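Local coordinates for uncharacterized protein (Bacillus cereus, PDB 5F2H) that is of unknown function but belongs to the alpha/beta hydrolase superfamily and may therefore act as a hydrolase, with a helical N-terminal domain joined to the hydrolase-like part, at residues B[44-47]-B[48-51]; B[9-12]-B[13-17]; B[18-21]-B[22-26]; B[103-106]-B[107-110]. All coordinates share one frame; numbering follows the deposited sequence.

In the fold
All four contacts are single turns of alpha-helix in the helical N-terminal domain, each tied by i to i+4 backbone bonds. Contacts 2 and 3 follow one another on helix 10-23, one at its capped start, the other at its end. Contact 1 opens helix 44-58 and meets both: Tyr10 and Leu14 touch Gln46 and Phe50, and Leu18 touches Phe50. Contact 4, on helix 97-115, lies apart, its centre about 17 Å from that of contact 1. Contacts 1, 2 and 4 are partly buried, with aromatic, aliphatic or guanidinium packing, whereas contact 3 lies at the surface and is more polar. Contacts 1 and 2 also touch the second subunit.

Contact 1 of 4, residues B[44-47]-B[48-51]; sequences EAQI and YNFK
Glu44 and Tyr48 lie side by side on the first turn of helix 44-58, an alpha-helix of the helical N-terminal domain, where each carbonyl of residues 44-47 receives the amide four residues on. Tyr48 N donates to Glu44 O at 2.7 Å. The Glu44 chain runs beside the tyrosine, pointing the same way, with CB 4.0 Å from Tyr48 CE2 and the carboxylate turned 79° from the ring plane. An exposed glutamate suits this place, its CB lying against the ring atoms CE2 and CD2 while the side chain also touches Lys75 and Phe77; the ring itself extends toward helix 61-74, where Tyr48 OH is hydrogen-bonded to Glu70 OE2. Ala45, small and buried, adds little bulk where Ser171 of the second subunit packs against it, and its O accepts from Asn49 N at 2.9 Å and also from the hydroxyl of Tyr79. Gln46 carries its CG anti to the backbone N (chi1 -176°) and then bends at chi2, which folds the amide back toward Phe50. The two flat groups are almost perpendicular, 87° apart, and Gln46 CD sits at the ring's edge, 3.6 Å from Phe50 CE1. The amide nitrogen reaches beyond the helix to make a weak hydrogen bond with Gln140 OE1 of the second subunit. Ile47, buried against Tyr10 of helix 10-23, supplies a branched apolar surface; its CG2 lies alongside the extended Lys51 chain, 3.9 Å from Lys51 CE.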
loop_
_atom_site.group_PDB
_atom_site.type_symbol
_atom_site.label_atom_id
_atom_site.label_comp_id
_atom_site.label_asym_id
_atom_site.label_seq_id
_atom_site.Cartn_x
_atom_site.Cartn_y
_atom_site.Cartn_z
ATOM N N GLU B 44 -32.710 -7.326 15.770
ATOM C CA GLU B 44 -33.932 -8.044 16.039
ATOM C C GLU B 44 -35.052 -7.137 16.485
ATOM O O GLU B 44 -36.197 -7.319 16.091
ATOM C CB GLU B 44 -33.709 -9.128 17.086
ATOM C CG GLU B 44 -32.776 -10.239 16.666
ATOM C CD GLU B 44 -32.753 -11.330 17.711
ATOM O OE1 GLU B 44 -33.169 -11.041 18.849
ATOM O OE2 GLU B 44 -32.329 -12.471 17.411
ATOM N N ALA B 45 -34.720 -6.189 17.351
ATOM C CA ALA B 45 -35.701 -5.250 17.869
ATOM C C ALA B 45 -36.512 -4.693 16.717
ATOM O O ALA B 45 -37.726 -4.730 16.738
ATOM C CB ALA B 45 -35.007 -4.137 18.630
ATOM N N GLN B 46 -35.822 -4.236 15.686
ATOM C CA GLN B 46 -36.456 -3.696 14.502
ATOM C C GLN B 46 -37.281 -4.747 13.785
ATOM O O GLN B 46 -38.343 -4.443 13.242
ATOM C CB GLN B 46 -35.375 -3.174 13.564
ATOM C CG GLN B 46 -35.870 -2.479 12.294
ATOM C CD GLN B 46 -36.709 -1.230 12.554
ATOM O OE1 GLN B 46 -37.689 -1.271 13.295
ATOM N NE2 GLN B 46 -36.394 -0.148 11.841
ATOM N N ILE B 47 -36.782 -5.987 13.758
ATOM C CA ILE B 47 -37.508 -7.092 13.126
ATOM C C ILE B 47 -38.786 -7.389 13.910
ATOM O O ILE B 47 -39.848 -7.605 13.312
ATOM C CB ILE B 47 -36.639 -8.341 12.983
ATOM C CG1 ILE B 47 -35.488 -8.047 12.022
ATOM C CG2 ILE B 47 -37.440 -9.501 12.413
ATOM C CD1 ILE B 47 -34.488 -9.174 11.920
ATOM N N TYR B 48 -38.708 -7.402 15.235
ATOM C CA TYR B 48 -39.914 -7.644 16.033
ATOM C C TYR B 48 -40.926 -6.537 15.883
ATOM O O TYR B 48 -42.123 -6.808 15.848
ATOM C CB TYR B 48 -39.629 -7.836 17.527
ATOM C CG TYR B 48 -39.041 -9.180 17.886
ATOM C CD1 TYR B 48 -39.864 -10.282 18.047
ATOM C CD2 TYR B 48 -37.687 -9.339 18.123
ATOM C CE1 TYR B 48 -39.355 -11.509 18.404
ATOM C CE2 TYR B 48 -37.163 -10.571 18.478
ATOM C CZ TYR B 48 -38.002 -11.649 18.626
ATOM O OH TYR B 48 -37.501 -12.880 18.977
ATOM N N ASN B 49 -40.458 -5.290 15.831
ATOM C CA ASN B 49 -41.359 -4.172 15.706
ATOM C C ASN B 49 -42.147 -4.427 14.455
ATOM O O ASN B 49 -43.376 -4.442 14.495
ATOM C CB ASN B 49 -40.615 -2.843 15.653
ATOM C CG ASN B 49 -41.549 -1.648 15.621
ATOM O OD1 ASN B 49 -42.753 -1.762 15.857
ATOM N ND2 ASN B 49 -40.986 -0.482 15.374
ATOM N N PHE B 50 -41.457 -4.676 13.344
ATOM C CA PHE B 50 -42.175 -4.969 12.092
ATOM C C PHE B 50 -43.197 -6.088 12.249
ATOM O O PHE B 50 -44.355 -5.940 11.834
ATOM C CB PHE B 50 -41.224 -5.269 10.943
ATOM C CG PHE B 50 -40.691 -4.039 10.247
ATOM C CD1 PHE B 50 -39.766 -3.201 10.852
ATOM C CD2 PHE B 50 -41.051 -3.778 8.936
ATOM C CE1 PHE B 50 -39.283 -2.074 10.195
ATOM C CE2 PHE B 50 -40.554 -2.669 8.272
ATOM C CZ PHE B 50 -39.675 -1.810 8.906
ATOM N N LYS B 51 -42.805 -7.171 12.906
ATOM C CA LYS B 51 -43.731 -8.288 13.085
ATOM C C LYS B 51 -45.017 -7.956 13.836
ATOM O O LYS B 51 -46.108 -8.145 13.298
ATOM C CB LYS B 51 -43.049 -9.508 13.713
ATOM C CG LYS B 51 -42.023 -10.167 12.814
ATOM C CD LYS B 51 -41.396 -11.384 13.462
ATOM C CE LYS B 51 -40.388 -12.023 12.510
ATOM N NZ LYS B 51 -39.804 -13.299 13.012
#

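Contact 2 of 4, residues B[9-12]-B[13-17]; sequences TYIQ and LLNET
Carbonyls of Thr9, Tyr10, Ile11 and Gln12 accept the amides of Leu13, Leu14, Asn15 and Glu16 in i to i+4 hydrogen bonds, which set the first turns of helix 10-23. The chief side-chain meeting is between Tyr10 and Leu14: Leu14 CD1 lies over one face of the ring, offset toward its rim, 3.7 Å from the centroid and 28° off the normal, a CH-pi contact. With CG anti to the backbone N (chi1 172°), the Tyr10 ring stands where that methyl can lie over its face. An aromatic and a leucine suit this side, since both also pack on helix 44-58. One residue round the helix, Ile11 CG2 runs alongside the Asn15 amide, 3.4 Å from ND2. Asn15 suits this place because its ND2 donates to His294 O of the second subunit; Ile11 packs on Asp295 of that second subunit. Leu13 turns instead toward helix 26-37. At the start, Thr9 OG1 accepts from Gln12 N at 3.0 Å, and Gln12 OE1 accepts a weak hydrogen bond from Thr9 N at 3.4 Å. Thr9 thus satisfies an amide that has no earlier carbonyl in the helix, and the reciprocal pair is a capping box at a helix N-terminus.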
loop_
_atom_site.group_PDB
_atom_site.type_symbol
_atom_site.label_atom_id
_atom_site.label_comp_id
_atom_site.label_asym_id
_atom_site.label_seq_id
_atom_site.Cartn_x
_atom_site.Cartn_y
_atom_site.Cartn_z
ATOM N N THR B 9 -30.393 -9.909 2.725
ATOM C CA THR B 9 -29.843 -9.102 3.815
ATOM C C THR B 9 -30.933 -8.502 4.677
ATOM O O THR B 9 -32.122 -8.570 4.371
ATOM C CB THR B 9 -29.021 -7.911 3.302
ATOM O OG1 THR B 9 -29.877 -7.007 2.581
ATOM C CG2 THR B 9 -27.870 -8.385 2.422
ATOM N N TYR B 10 -30.503 -7.947 5.796
ATOM C CA TYR B 10 -31.406 -7.282 6.722
ATOM C C TYR B 10 -32.186 -6.198 5.983
ATOM O O TYR B 10 -33.416 -6.129 6.043
ATOM C CB TYR B 10 -30.575 -6.699 7.840
ATOM C CG TYR B 10 -31.309 -5.816 8.800
ATOM C CD1 TYR B 10 -31.989 -6.347 9.877
ATOM C CD2 TYR B 10 -31.229 -4.426 8.688
ATOM C CE1 TYR B 10 -32.623 -5.528 10.786
ATOM C CE2 TYR B 10 -31.857 -3.608 9.593
ATOM C CZ TYR B 10 -32.559 -4.167 10.635
ATOM O OH TYR B 10 -33.171 -3.355 11.547
ATOM N N ILE B 11 -31.486 -5.426 5.172
ATOM C CA ILE B 11 -32.149 -4.362 4.424
ATOM C C ILE B 11 -33.100 -4.872 3.335
ATOM O O ILE B 11 -34.165 -4.273 3.093
ATOM C CB ILE B 11 -31.124 -3.392 3.828
ATOM C CG1 ILE B 11 -30.381 -2.668 4.947
ATOM C CG2 ILE B 11 -31.819 -2.374 2.951
ATOM C CD1 ILE B 11 -29.220 -1.840 4.454
ATOM N N GLN B 12 -32.722 -5.946 2.653
ATOM C CA GLN B 12 -33.595 -6.472 1.619
ATOM C C GLN B 12 -34.868 -6.946 2.283
ATOM O O GLN B 12 -35.972 -6.588 1.863
ATOM C CB GLN B 12 -32.915 -7.585 0.863
ATOM C CG GLN B 12 -31.728 -7.089 0.076
ATOM C CD GLN B 12 -30.922 -8.207 -0.500
ATOM O OE1 GLN B 12 -31.339 -9.362 -0.503
ATOM N NE2 GLN B 12 -29.749 -7.874 -0.994
ATOM N N LEU B 13 -34.722 -7.723 3.346
ATOM C CA LEU B 13 -35.878 -8.192 4.042
ATOM C C LEU B 13 -36.781 -6.997 4.360
ATOM O O LEU B 13 -37.940 -6.972 3.952
ATOM C CB LEU B 13 -35.489 -8.887 5.349
ATOM C CG LEU B 13 -36.701 -9.297 6.202
ATOM C CD1 LEU B 13 -37.564 -10.343 5.507
ATOM C CD2 LEU B 13 -36.242 -9.801 7.553
ATOM N N LEU B 14 -36.244 -6.002 5.068
ATOM C CA LEU B 14 -37.053 -4.822 5.443
ATOM C C LEU B 14 -37.700 -4.099 4.262
ATOM O O LEU B 14 -38.882 -3.767 4.322
ATOM C CB LEU B 14 -36.260 -3.847 6.328
ATOM C CG LEU B 14 -35.801 -4.414 7.689
ATOM C CD1 LEU B 14 -34.961 -3.400 8.414
ATOM C CD2 LEU B 14 -36.949 -4.836 8.584
ATOM N N ASN B 15 -36.956 -3.899 3.179
ATOM C CA ASN B 15 -37.523 -3.215 2.008
ATOM C C ASN B 15 -38.637 -4.004 1.346
ATOM O O ASN B 15 -39.699 -3.456 1.060
ATOM C CB ASN B 15 -36.451 -2.824 0.987
ATOM C CG ASN B 15 -35.556 -1.704 1.476
ATOM O OD1 ASN B 15 -35.934 -0.927 2.343
ATOM N ND2 ASN B 15 -34.394 -1.574 0.872
ATOM N N GLU B 16 -38.415 -5.289 1.104
ATOM C CA GLU B 16 -39.468 -6.091 0.486
ATOM C C GLU B 16 -40.689 -6.211 1.362
ATOM O O GLU B 16 -41.809 -6.211 0.882
ATOM C CB GLU B 16 -38.986 -7.477 0.062
ATOM C CG GLU B 16 -38.238 -7.461 -1.249
ATOM C CD GLU B 16 -39.186 -7.242 -2.422
ATOM O OE1 GLU B 16 -40.316 -6.747 -2.195
ATOM O OE2 GLU B 16 -38.827 -7.598 -3.569
ATOM N N THR B 17 -40.473 -6.289 2.661
ATOM C CA THR B 17 -41.598 -6.427 3.548
ATOM C C THR B 17 -42.468 -5.192 3.363
ATOM O O THR B 17 -43.662 -5.324 3.128
ATOM C CB THR B 17 -41.148 -6.566 4.995
ATOM O OG1 THR B 17 -40.066 -7.493 5.074
ATOM C CG2 THR B 17 -42.294 -7.023 5.857
#

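Contact 3 of 4, residues B[18-21]-B[22-26]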
loop_
_atom_site.group_PDB
_atom_site.type_symbol
_atom_site.label_atom_id
_atom_site.label_comp_id
_atom_site.label_asym_id
_atom_site.label_seq_id
_atom_site.Cartn_x
_atom_site.Cartn_y
_atom_site.Cartn_z
ATOM N N LEU B 18 -41.869 -3.997 3.477
ATOM C CA LEU B 18 -42.608 -2.736 3.266
ATOM C C LEU B 18 -43.277 -2.763 1.884
ATOM O O LEU B 18 -44.477 -2.559 1.764
ATOM C CB LEU B 18 -41.679 -1.527 3.372
ATOM C CG LEU B 18 -41.093 -1.178 4.759
ATOM C CD1 LEU B 18 -39.951 -0.177 4.691
ATOM C CD2 LEU B 18 -42.172 -0.689 5.722
ATOM N N HIS B 19 -42.521 -3.070 0.840
ATOM C CA HIS B 19 -43.103 -3.127 -0.493
ATOM C C HIS B 19 -44.389 -3.926 -0.456
ATOM O O HIS B 19 -45.437 -3.461 -0.876
ATOM C CB HIS B 19 -42.132 -3.757 -1.483
ATOM C CG HIS B 19 -42.700 -3.901 -2.863
ATOM N ND1 HIS B 19 -43.286 -5.066 -3.313
ATOM C CD2 HIS B 19 -42.802 -3.011 -3.882
ATOM C CE1 HIS B 19 -43.701 -4.895 -4.558
ATOM N NE2 HIS B 19 -43.424 -3.656 -4.923
ATOM N N CYS B 20 -44.304 -5.118 0.113
ATOM C CA CYS B 20 -45.441 -6.030 0.213
ATOM C C CYS B 20 -46.630 -5.422 0.975
ATOM O O CYS B 20 -47.776 -5.773 0.725
ATOM C CB CYS B 20 -44.975 -7.343 0.846
ATOM S SG CYS B 20 -46.215 -8.649 0.900
ATOM N N TYR B 21 -46.355 -4.514 1.907
ATOM C CA TYR B 21 -47.410 -3.859 2.675
ATOM C C TYR B 21 -48.232 -3.009 1.717
ATOM O O TYR B 21 -49.453 -3.009 1.767
ATOM C CB TYR B 21 -46.789 -2.955 3.725
ATOM C CG TYR B 21 -47.750 -2.293 4.671
ATOM C CD1 TYR B 21 -48.417 -1.122 4.333
ATOM C CD2 TYR B 21 -47.947 -2.812 5.930
ATOM C CE1 TYR B 21 -49.269 -0.503 5.237
ATOM C CE2 TYR B 21 -48.784 -2.203 6.840
ATOM C CZ TYR B 21 -49.445 -1.053 6.501
ATOM O OH TYR B 21 -50.276 -0.491 7.454
ATOM N N ALA B 22 -47.543 -2.266 0.857
ATOM C CA ALA B 22 -48.203 -1.407 -0.121
ATOM C C ALA B 22 -48.822 -2.242 -1.237
ATOM O O ALA B 22 -49.977 -2.039 -1.605
ATOM C CB ALA B 22 -47.207 -0.409 -0.700
ATOM N N SER B 23 -48.039 -3.173 -1.772
ATOM C CA SER B 23 -48.480 -4.049 -2.846
ATOM C C SER B 23 -49.718 -4.838 -2.436
ATOM O O SER B 23 -50.783 -4.703 -3.030
ATOM C CB SER B 23 -47.342 -4.997 -3.231
ATOM O OG SER B 23 -47.751 -5.929 -4.217
ATOM N N LYS B 24 -49.566 -5.649 -1.399
ATOM C CA LYS B 24 -50.645 -6.481 -0.877
ATOM C C LYS B 24 -51.057 -5.878 0.464
ATOM O O LYS B 24 -50.678 -4.745 0.762
ATOM C CB LYS B 24 -50.141 -7.918 -0.740
ATOM C CG LYS B 24 -49.620 -8.465 -2.062
ATOM C CD LYS B 24 -49.057 -9.872 -1.967
ATOM C CE LYS B 24 -48.543 -10.325 -3.328
ATOM N NZ LYS B 24 -47.974 -11.703 -3.316
ATOM N N GLY B 25 -51.838 -6.590 1.267
ATOM C CA GLY B 25 -52.250 -6.039 2.562
ATOM C C GLY B 25 -51.220 -6.150 3.681
ATOM O O GLY B 25 -50.076 -6.560 3.469
ATOM N N SER B 26 -51.621 -5.736 4.878
ATOM C CA SER B 26 -50.754 -5.823 6.049
ATOM C C SER B 26 -50.648 -7.282 6.476
ATOM O O SER B 26 -49.727 -7.679 7.178
ATOM C CB SER B 26 -51.363 -5.045 7.204
ATOM O OG SER B 26 -51.672 -3.723 6.803
#
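The C-terminal end of helix 10-23 and the tight turn into helix 26-37 bring Tyr21 against Ser26 and His19 against Ser23. Tyr21 holds its CG anti to the backbone N (chi1 -175°), which carries the ring across the turn to the first residue of the next helix. There Ser26 OG lies 3.3 Å from Tyr21 CE2 and approaches the ring obliquely, with Ser26 CB behind it, 3.9 Å from the same CE2. A small hydroxyl residue fits beside the large ring, and the tyrosine has the length to bridge two helices: it also touches Ala29 of helix 26-37 and Leu54 of helix 44-58. The connection between the two successive helices is a helical hairpin of the all-helical N-terminal domain, whose sequence family is grouped with TPR-like proteins. The last helical bonds before it run from Ala22 N to Leu18 O and from Ser23 N to His19 O, the latter at 2.8 Å. Lys24 N still donates to Cys20 O at 2.8 Å, though Lys24 is the first residue to leave helical angles. Gly25 occupies the N-cap position of the following helix. On the outer side the His19 ring leans toward the next turn, CE1 lying 3.9 Å from Ser23 CB. Both residues are exposed, as suits polar side chains at a surface. Cys20, a small side chain, packs on Ala29.

Contact 4 of 4, residues B[103-106]-B[107-110]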
loop_
_atom_site.group_PDB
_atom_site.type_symbol
_atom_site.label_atom_id
_atom_site.label_comp_id
_atom_site.label_asym_id
_atom_site.label_seq_id
_atom_site.Cartn_x
_atom_site.Cartn_y
_atom_site.Cartn_z
ATOM N N VAL B 103 -45.780 -0.867 27.542
ATOM C CA VAL B 103 -45.592 0.576 27.394
ATOM C C VAL B 103 -44.761 1.128 28.541
ATOM O O VAL B 103 -43.717 1.757 28.350
ATOM C CB VAL B 103 -46.946 1.306 27.416
ATOM C CG1 VAL B 103 -46.768 2.810 27.581
ATOM C CG2 VAL B 103 -47.762 0.986 26.177
ATOM N N GLN B 104 -45.205 0.829 29.748
ATOM C CA GLN B 104 -44.521 1.327 30.912
ATOM C C GLN B 104 -43.121 0.746 31.020
ATOM O O GLN B 104 -42.197 1.415 31.473
ATOM C CB GLN B 104 -45.275 0.994 32.194
ATOM C CG GLN B 104 -45.065 2.103 33.187
ATOM C CD GLN B 104 -45.753 3.359 32.667
ATOM O OE1 GLN B 104 -46.779 3.262 31.976
ATOM N NE2 GLN B 104 -45.232 4.530 33.011
ATOM N N LEU B 105 -42.976 -0.517 30.650
ATOM C CA LEU B 105 -41.692 -1.156 30.734
ATOM C C LEU B 105 -40.743 -0.484 29.770
ATOM O O LEU B 105 -39.611 -0.186 30.137
ATOM C CB LEU B 105 -41.832 -2.660 30.513
ATOM C CG LEU B 105 -40.581 -3.528 30.645
ATOM C CD1 LEU B 105 -39.806 -3.253 31.926
ATOM C CD2 LEU B 105 -40.995 -4.994 30.542
ATOM N N CYS B 106 -41.206 -0.193 28.557
ATOM C CA CYS B 106 -40.366 0.496 27.562
ATOM C C CYS B 106 -40.019 1.925 27.970
ATOM O O CYS B 106 -38.897 2.377 27.766
ATOM C CB CYS B 106 -41.037 0.560 26.196
ATOM S SG CYS B 106 -41.233 -1.021 25.355
ATOM N N LYS B 107 -40.988 2.638 28.530
ATOM C CA LYS B 107 -40.767 4.012 28.942
ATOM C C LYS B 107 -39.574 4.083 29.869
ATOM O O LYS B 107 -38.705 4.938 29.734
ATOM C CB LYS B 107 -42.007 4.596 29.615
ATOM C CG LYS B 107 -41.743 6.027 30.050
ATOM C CD LYS B 107 -42.931 6.729 30.698
ATOM C CE LYS B 107 -44.093 6.931 29.743
ATOM N NZ LYS B 107 -45.163 7.741 30.402
ATOM N N GLU B 108 -39.560 3.179 30.827
ATOM C CA GLU B 108 -38.495 3.075 31.787
ATOM C C GLU B 108 -37.164 2.871 31.083
ATOM O O GLU B 108 -36.231 3.658 31.258
ATOM C CB GLU B 108 -38.831 1.877 32.664
ATOM C CG GLU B 108 -37.731 1.288 33.511
ATOM C CD GLU B 108 -38.241 0.056 34.221
ATOM O OE1 GLU B 108 -37.567 -0.999 34.170
ATOM O OE2 GLU B 108 -39.386 0.119 34.718
ATOM N N ARG B 109 -37.087 1.820 30.275
ATOM C CA ARG B 109 -35.866 1.504 29.537
ATOM C C ARG B 109 -35.460 2.648 28.629
ATOM O O ARG B 109 -34.280 2.837 28.392
ATOM C CB ARG B 109 -36.033 0.218 28.724
ATOM C CG ARG B 109 -36.243 -1.027 29.568
ATOM C CD ARG B 109 -36.630 -2.231 28.729
ATOM N NE ARG B 109 -36.888 -3.411 29.560
ATOM C CZ ARG B 109 -37.403 -4.560 29.115
ATOM N NH1 ARG B 109 -37.774 -4.692 27.847
ATOM N NH2 ARG B 109 -37.595 -5.571 29.954
ATOM N N GLU B 110 -36.429 3.405 28.122
ATOM C CA GLU B 110 -36.148 4.541 27.233
ATOM C C GLU B 110 -35.553 5.718 27.990
ATOM O O GLU B 110 -34.529 6.269 27.593
ATOM C CB GLU B 110 -37.429 4.989 26.539
ATOM C CG GLU B 110 -37.298 6.145 25.552
ATOM C CD GLU B 110 -38.644 6.503 24.931
ATOM O OE1 GLU B 110 -38.735 7.400 24.046
ATOM O OE2 GLU B 110 -39.639 5.863 25.339
#
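Different first torsions bring Leu105 and Arg109 together: the leucine has CG anti to the backbone N (chi1 -177°), whereas the arginine has CG anti to the carbonyl carbon (chi1 -65°) and runs extended from there to NE. The leucine end is thereby laid over the guanidinium, with CG 3.6 Å above its plane and over its centre. Of the two methyls, CD2 comes nearest, 3.5 Å from Arg109 NH2, while CD1 lies 3.8 Å from Arg109 NE. An arginine suits the place because its flat group offers an apolar face to the leucine and keeps its N-H groups, which lie in its plane, for polar partners; NH1 donates to the carbonyls of Ile72 and Phe77, which should restrict its rotation. Leu105 itself continues into Ile72 and Ile73 of helix 61-74. On another side of the helix, Gln104 and Lys107 run side by side, the amide NE2 3.9 Å from Lys107 CD, a loose contact between long polar chains, with Gln104 exposed and Lys107 also touching Asn81 of helix 81-86. Cys106 is buried, small enough to sit against Leu84, Ile72 and Trp78. Its carbonyl accepts from Glu110 N at 2.7 Å, while Arg109 N reaches Leu105 O at 3.2 Å. Glu110 directs its carboxylate toward the start of helix 81-86, where OE2 makes a weak bond with Asn81 N. This i to i+4 packing lies on helix 97-115, an amphipathic alpha-helix with one side against helices 61-74 and 81-86 of the N-terminal domain.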